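Local coordinates for protein O-methyltransferase family 2 (Planctopirus limnophila, PDB 5I2H) that probably transfers a methyl group from S-adenosyl-L-methionine to a hydroxyl of its substrate, and binds the flavone apigenin in this crystal, at residues L74-L79 with E313-S318. Numbering follows the deposited sequence. Where two conformers were deposited one is given.
Sequences LCAMQL and EIALYS. With AGI (5,7-dihydroxy-2-(4-hydroxyphenyl)-4H-chromen-4-one), chain C.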
loop_
_atom_site.group_PDB
_atom_site.type_symbol
_atom_site.label_atom_id
_atom_site.label_comp_id
_atom_site.label_asym_id
_atom_site.label_seq_id
_atom_site.Cartn_x
_atom_site.Cartn_y
_atom_site.Cartn_z
ATOM N N LEU A 74 4.500 -11.225 -5.886
ATOM C CA LEU A 74 3.258 -11.597 -6.546
ATOM C C LEU A 74 2.622 -12.817 -5.889
ATOM O O LEU A 74 1.393 -12.897 -5.825
ATOM C CB LEU A 74 3.492 -11.845 -8.051
ATOM C CG LEU A 74 3.988 -10.611 -8.821
ATOM C CD1 LEU A 74 4.401 -10.984 -10.258
ATOM C CD2 LEU A 74 2.957 -9.469 -8.799
ATOM N N CYS A 75 3.430 -13.759 -5.375
ATOM C CA CYS A 75 2.862 -14.845 -4.588
ATOM C C CYS A 75 2.154 -14.310 -3.355
ATOM O O CYS A 75 1.054 -14.773 -3.002
ATOM C CB CYS A 75 3.962 -15.821 -4.154
ATOM S SG CYS A 75 4.562 -16.932 -5.482
ATOM N N ALA A 76 2.781 -13.328 -2.675
ATOM C CA ALA A 76 2.220 -12.815 -1.440
ATOM C C ALA A 76 0.902 -12.088 -1.680
ATOM O O ALA A 76 0.062 -12.046 -0.773
ATOM C CB ALA A 76 3.224 -11.888 -0.750
HETATM N N MSE A 77 0.706 -11.534 -2.882
HETATM C CA MSE A 77 -0.537 -10.860 -3.265
HETATM C C MSE A 77 -1.567 -11.857 -3.818
HETATM O O MSE A 77 -2.605 -11.455 -4.340
HETATM C CB MSE A 77 -0.250 -9.780 -4.307
HETATM C CG MSE A 77 0.371 -8.514 -3.713
HETATM SE SE MSE A 77 0.632 -7.104 -5.081
HETATM C CE MSE A 77 2.538 -7.266 -5.195
ATOM N N GLN A 78 -1.245 -13.156 -3.726
ATOM C CA GLN A 78 -2.141 -14.248 -4.130
ATOM C C GLN A 78 -2.388 -14.232 -5.638
ATOM O O GLN A 78 -3.478 -14.564 -6.127
ATOM C CB GLN A 78 -3.458 -14.205 -3.355
ATOM C CG GLN A 78 -3.268 -14.198 -1.854
ATOM C CD GLN A 78 -4.345 -14.985 -1.151
ATOM O OE1 GLN A 78 -5.507 -14.591 -1.145
ATOM N NE2 GLN A 78 -3.971 -16.133 -0.592
ATOM N N LEU A 79 -1.355 -13.858 -6.390
ATOM C CA LEU A 79 -1.446 -13.789 -7.848
ATOM C C LEU A 79 -0.627 -14.862 -8.545
ATOM O O LEU A 79 -0.960 -15.263 -9.668
ATOM C CB LEU A 79 -1.001 -12.409 -8.343
ATOM C CG LEU A 79 -1.844 -11.259 -7.783
ATOM C CD1 LEU A 79 -1.243 -9.910 -8.187
ATOM C CD2 LEU A 79 -3.310 -11.401 -8.241
ATOM N N GLU A 313 3.466 -8.367 4.061
ATOM C CA GLU A 313 4.158 -7.177 4.546
ATOM C C GLU A 313 5.680 -7.330 4.420
ATOM O O GLU A 313 6.372 -6.335 4.140
ATOM C CB GLU A 313 3.731 -6.839 5.978
ATOM C CG GLU A 313 3.975 -7.919 6.979
ATOM C CD GLU A 313 2.820 -8.947 7.095
ATOM O OE1 GLU A 313 1.945 -9.052 6.203
ATOM O OE2 GLU A 313 2.810 -9.657 8.129
ATOM N N ILE A 314 6.208 -8.563 4.550
ATOM C CA ILE A 314 7.658 -8.772 4.412
ATOM C C ILE A 314 8.033 -8.779 2.935
ATOM O O ILE A 314 9.109 -8.284 2.559
ATOM C CB ILE A 314 8.120 -10.063 5.126
ATOM C CG1 ILE A 314 7.711 -10.047 6.603
ATOM C CG2 ILE A 314 9.644 -10.259 5.026
ATOM C CD1 ILE A 314 8.039 -8.743 7.313
ATOM N N ALA A 315 7.144 -9.282 2.071
ATOM C CA ALA A 315 7.435 -9.272 0.639
ATOM C C ALA A 315 7.505 -7.835 0.108
ATOM O O ALA A 315 8.333 -7.519 -0.770
ATOM C CB ALA A 315 6.383 -10.105 -0.100
ATOM N N LEU A 316 6.668 -6.939 0.637
ATOM C CA LEU A 316 6.747 -5.545 0.188
ATOM C C LEU A 316 7.987 -4.858 0.745
ATOM O O LEU A 316 8.664 -4.109 0.035
ATOM C CB LEU A 316 5.476 -4.773 0.570
ATOM C CG LEU A 316 4.184 -5.311 -0.100
ATOM C CD1 LEU A 316 2.979 -4.427 0.272
ATOM C CD2 LEU A 316 4.346 -5.372 -1.662
ATOM N N TYR A 317 8.293 -5.094 2.019
ATOM C CA TYR A 317 9.525 -4.563 2.595
ATOM C C TYR A 317 10.741 -5.087 1.836
ATOM O O TYR A 317 11.711 -4.346 1.606
ATOM C CB TYR A 317 9.566 -4.929 4.079
ATOM C CG TYR A 317 10.779 -4.451 4.814
ATOM C CD1 TYR A 317 11.345 -3.215 4.543
ATOM C CD2 TYR A 317 11.329 -5.223 5.813
ATOM C CE1 TYR A 317 12.452 -2.772 5.247
ATOM C CE2 TYR A 317 12.438 -4.792 6.521
ATOM C CZ TYR A 317 12.999 -3.577 6.218
ATOM O OH TYR A 317 14.087 -3.145 6.936
ATOM N N SER A 318 10.687 -6.354 1.396
ATOM C CA SER A 318 11.767 -6.920 0.584
ATOM C C SER A 318 11.983 -6.141 -0.715
ATOM O O SER A 318 13.129 -5.951 -1.154
ATOM C CB SER A 318 11.456 -8.380 0.285
ATOM O OG SER A 318 12.628 -9.008 -0.181
HETATM C CAG AGI C . 17.713 3.863 3.051
HETATM C CAE AGI C . 17.722 5.003 2.253
HETATM C CAM AGI C . 18.830 5.255 1.449
HETATM O OAB AGI C . 18.816 6.376 0.670
HETATM C CAF AGI C . 19.925 4.373 1.443
HETATM C CAH AGI C . 19.915 3.226 2.245
HETATM C CAP AGI C . 18.799 2.981 3.049
HETATM C CAQ AGI C . 18.659 1.801 3.946
HETATM O OAL AGI C . 17.375 1.639 4.410
HETATM C CAJ AGI C . 19.705 0.931 4.304
HETATM C CAR AGI C . 19.445 -0.156 5.160
HETATM O OAA AGI C . 20.370 -0.931 5.505
HETATM C CAT AGI C . 18.042 -0.352 5.684
HETATM C CAS AGI C . 17.013 0.619 5.245
HETATM C CAK AGI C . 15.700 0.512 5.668
HETATM C CAN AGI C . 15.333 -0.514 6.517
HETATM O OAC AGI C . 14.039 -0.554 6.910
HETATM C CAI AGI C . 16.251 -1.468 6.982
HETATM C CAO AGI C . 17.585 -1.441 6.610
HETATM O OAD AGI C . 18.409 -2.390 7.093
#
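Ala-76 and Ala-315 meet methyl to methyl, CB to CB at 3.7 Å, where the C-terminal end of helix 64-76, in the dimerisation domain of this O-methyltransferase, packs on helix 312-324 of its Rossmann-like methyltransferase domain. Two alanines facing each other let the backbones come close: their CA atoms are 6.6 Å apart. Beside them CE of selenomethionine Met-77, in one of two conformers, lies 4.4 Å from Leu-316 CD2, a loose, less certain approach. The CB of Met-77 does not aim at the neighbouring helix; chi2 (-177°) extends the chain to SE, and the turn at chi3 (-107°) brings CE toward Leu-316. No hydrogen bond joins the two segments, and the buried area, 102 Å² summed over both sides, agrees with a small apolar seam.

Further out, Leu-312, at the start of helix 312-324, touches both Ala-76 and Met-77, while Leu-32 and Leu-33 of helix 26-39 and Leu-23 of the second subunit pack on Met-77. A Schellman motif ends helix 64-76: Gln-78, with positive phi, is its C-prime residue, Leu-79 N bonds to Leu-74 O at 3.0 Å, and Gln-78 N to Cys-75 O at 2.9 Å.

Helix 312-324 thus has the dimerisation region on one side and sends Tyr-317 into the apigenin pocket. Tyr-317 swings CG away from its own N (chi1 180°), beside the carbonyl carbon, which turns the ring edge to apigenin, with CAN near the ring plane. Tyr-317 OH and apigenin OAC are hydrogen-bonded at 2.6 Å, although the modelled place of OH is less certain; Arg-168 NH1 bonds to this same OH.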